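Local coordinates for ESX secretion system protein YukD (Bacillus subtilis, PDB 2BPS), which is required for secretion of YukE and is probably a component or regulator of the ESX/ESAT-6-like secretion system, at residues Thr8-Tyr14 and Asp76-Leu81. Sequence-based numbering, arbitrary orientation.
Sequences TIDLKHY and DRLEIL
Thr8 to Asp10 and Arg77 to Glu79 pair as parallel strands, their short axes 4.7 Å apart at closest and 25° from exact alignment. Their hydrogen bonds run in a ladder: Thr8 N to Asp76 O, Leu78 N to Thr8 O at 2.7 Å, Asp10 N to Leu78 O, and a weak last rung from Ile80 N to Asp10 O. Beyond it the 8-14 chain folds into a type I beta turn, Leu11 to Tyr14, closed by Tyr14 N to Leu11 O. On the face carrying Thr8, Asp10, Arg77 and Glu79, the extended Arg77 chain crosses over to its diagonal neighbour Asp10. Side-on, Arg77 NE and NH1 bond to Asp10 OD1, at 3.1 and 3.0 Å, both from the same face of the carboxylate, NH1 from above its plane, NE on the anti side and slightly out of it; carboxylate and guanidinium stand 71° apart. With CG anti to the backbone N (chi1 -172°), Asp10 also turns OD2 to a weak bond from Lys12 N. A methionine in place of Arg77 would probably leave the Asp10 carboxylate without its charged mate and freer to turn. On the other face Ile9 CD1 packs against Leu78 CB; past the strand pairing, Ile80 CD1 touches Leu11 CD2 and Ile9 CG2, 3.5 and 3.8 Å away, while its CG2 meets Tyr14 CE1. The Tyr14 hydroxyl donates to Leu81 O of the C-terminal carboxylate at 2.9 Å, and Leu81 CD2 lies at the His13 ring edge, 3.4 Å from CE1. These central strands of a ubiquitin-like beta-grasp sheet lie between antiparallel strands 18-24 and 51-54, whose Arg53 holds Glu79 OE2 in a salt bridge; helix 31-39 covers Ile9 and Leu78 with Val32, Ile80 with Ala36, and Leu11 with Trp37, which also meets the Tyr14 ring edge-to-face.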
loop_
_atom_site.group_PDB
_atom_site.type_symbol
_atom_site.label_atom_id
_atom_site.label_comp_id
_atom_site.label_asym_id
_atom_site.label_seq_id
_atom_site.Cartn_x
_atom_site.Cartn_y
_atom_site.Cartn_z
ATOM N N THR A 8 2.905 5.981 3.174
ATOM C CA THR A 8 2.666 6.738 1.955
ATOM C C THR A 8 2.386 5.781 0.815
ATOM O O THR A 8 3.110 4.799 0.637
ATOM C CB THR A 8 3.875 7.561 1.568
ATOM O OG1 THR A 8 4.168 8.464 2.619
ATOM C CG2 THR A 8 3.606 8.350 0.321
ATOM N N ILE A 9 1.341 6.060 0.045
ATOM C CA ILE A 9 1.013 5.216 -1.085
ATOM C C ILE A 9 1.378 5.942 -2.375
ATOM O O ILE A 9 0.999 7.098 -2.582
ATOM C CB ILE A 9 -0.462 4.857 -1.085
ATOM C CG1 ILE A 9 -0.867 4.364 0.314
ATOM C CG2 ILE A 9 -0.730 3.799 -2.135
ATOM C CD1 ILE A 9 0.027 3.271 0.909
ATOM N N ASP A 10 2.127 5.256 -3.235
ATOM C CA ASP A 10 2.584 5.822 -4.496
ATOM C C ASP A 10 1.997 5.099 -5.714
ATOM O O ASP A 10 2.305 3.944 -5.973
ATOM C CB ASP A 10 4.114 5.773 -4.527
ATOM C CG ASP A 10 4.711 6.518 -5.706
ATOM O OD1 ASP A 10 5.916 6.850 -5.630
ATOM O OD2 ASP A 10 3.995 6.768 -6.707
ATOM N N LEU A 11 1.142 5.796 -6.458
ATOM C CA LEU A 11 0.521 5.235 -7.652
ATOM C C LEU A 11 1.340 5.585 -8.895
ATOM O O LEU A 11 0.792 5.935 -9.944
ATOM C CB LEU A 11 -0.905 5.768 -7.802
ATOM C CG LEU A 11 -1.864 5.365 -6.681
ATOM C CD1 LEU A 11 -3.157 6.136 -6.812
ATOM C CD2 LEU A 11 -2.124 3.874 -6.739
ATOM N N LYS A 12 2.657 5.484 -8.766
ATOM C CA LYS A 12 3.573 5.769 -9.862
ATOM C C LYS A 12 3.153 5.038 -11.145
ATOM O O LYS A 12 3.084 5.638 -12.213
ATOM C CB LYS A 12 4.988 5.344 -9.450
ATOM C CG LYS A 12 6.064 5.572 -10.493
ATOM C CD LYS A 12 7.407 4.942 -10.076
ATOM C CE LYS A 12 8.011 5.576 -8.804
ATOM N NZ LYS A 12 8.432 7.015 -8.951
ATOM N N HIS A 13 2.868 3.742 -11.016
ATOM C CA HIS A 13 2.477 2.886 -12.139
ATOM C C HIS A 13 1.035 3.059 -12.596
ATOM O O HIS A 13 0.482 2.184 -13.265
ATOM C CB HIS A 13 2.703 1.411 -11.782
ATOM C CG HIS A 13 4.119 1.084 -11.433
ATOM N ND1 HIS A 13 4.472 -0.056 -10.741
ATOM C CD2 HIS A 13 5.270 1.764 -11.650
ATOM C CE1 HIS A 13 5.778 -0.059 -10.541
ATOM N NE2 HIS A 13 6.285 1.035 -11.082
ATOM N N TYR A 14 0.409 4.165 -12.221
ATOM C CA TYR A 14 -0.964 4.408 -12.633
ATOM C C TYR A 14 -1.135 5.886 -12.973
ATOM O O TYR A 14 -0.414 6.398 -13.828
ATOM C CB TYR A 14 -1.926 3.954 -11.537
ATOM C CG TYR A 14 -1.862 2.461 -11.288
ATOM C CD1 TYR A 14 -0.830 1.893 -10.538
ATOM C CD2 TYR A 14 -2.801 1.608 -11.847
ATOM C CE1 TYR A 14 -0.739 0.503 -10.358
ATOM C CE2 TYR A 14 -2.720 0.219 -11.673
ATOM C CZ TYR A 14 -1.686 -0.319 -10.933
ATOM O OH TYR A 14 -1.586 -1.679 -10.788
ATOM N N ASP A 76 7.313 4.200 5.827
ATOM C CA ASP A 76 7.348 3.343 4.641
ATOM C C ASP A 76 6.531 3.901 3.470
ATOM O O ASP A 76 5.454 4.480 3.648
ATOM C CB ASP A 76 6.840 1.930 4.979
ATOM C CG ASP A 76 7.856 1.115 5.750
ATOM O OD1 ASP A 76 8.955 1.655 5.998
ATOM O OD2 ASP A 76 7.561 -0.052 6.101
ATOM N N ARG A 77 7.058 3.721 2.266
ATOM C CA ARG A 77 6.383 4.182 1.065
ATOM C C ARG A 77 6.029 2.931 0.278
ATOM O O ARG A 77 6.921 2.170 -0.117
ATOM C CB ARG A 77 7.322 5.075 0.249
ATOM C CG ARG A 77 6.693 5.759 -0.951
ATOM C CD ARG A 77 7.776 6.454 -1.759
ATOM N NE ARG A 77 7.251 7.245 -2.875
ATOM C CZ ARG A 77 7.132 8.573 -2.873
ATOM N NH1 ARG A 77 6.643 9.196 -3.940
ATOM N NH2 ARG A 77 7.507 9.279 -1.810
ATOM N N LEU A 78 4.737 2.693 0.070
ATOM C CA LEU A 78 4.330 1.512 -0.684
ATOM C C LEU A 78 4.013 1.884 -2.124
ATOM O O LEU A 78 3.146 2.712 -2.398
ATOM C CB LEU A 78 3.112 0.820 -0.050
ATOM C CG LEU A 78 3.155 0.403 1.425
ATOM C CD1 LEU A 78 2.085 -0.655 1.670
ATOM C CD2 LEU A 78 4.516 -0.144 1.796
ATOM N N GLU A 79 4.740 1.270 -3.041
ATOM C CA GLU A 79 4.555 1.515 -4.457
ATOM C C GLU A 79 3.690 0.363 -4.927
ATOM O O GLU A 79 4.087 -0.797 -4.815
ATOM C CB GLU A 79 5.922 1.492 -5.151
ATOM C CG GLU A 79 5.969 1.846 -6.616
ATOM C CD GLU A 79 7.392 1.721 -7.179
ATOM O OE1 GLU A 79 7.700 0.714 -7.871
ATOM O OE2 GLU A 79 8.211 2.630 -6.914
ATOM N N ILE A 80 2.489 0.675 -5.402
ATOM C CA ILE A 80 1.591 -0.356 -5.905
ATOM C C ILE A 80 2.082 -0.717 -7.293
ATOM O O ILE A 80 2.280 0.161 -8.131
ATOM C CB ILE A 80 0.148 0.153 -6.017
ATOM C CG1 ILE A 80 -0.442 0.343 -4.616
ATOM C CG2 ILE A 80 -0.682 -0.822 -6.840
ATOM C CD1 ILE A 80 -1.746 1.117 -4.589
ATOM N N LEU A 81 2.297 -2.001 -7.538
ATOM C CA LEU A 81 2.777 -2.400 -8.844
ATOM C C LEU A 81 1.584 -2.659 -9.748
ATOM O O LEU A 81 0.476 -2.913 -9.220
ATOM C CB LEU A 81 3.642 -3.662 -8.743
ATOM C CG LEU A 81 4.872 -3.653 -7.821
ATOM C CD1 LEU A 81 5.483 -5.026 -7.807
ATOM C CD2 LEU A 81 5.901 -2.636 -8.280
ATOM O OXT LEU A 81 1.782 -2.610 -10.977
#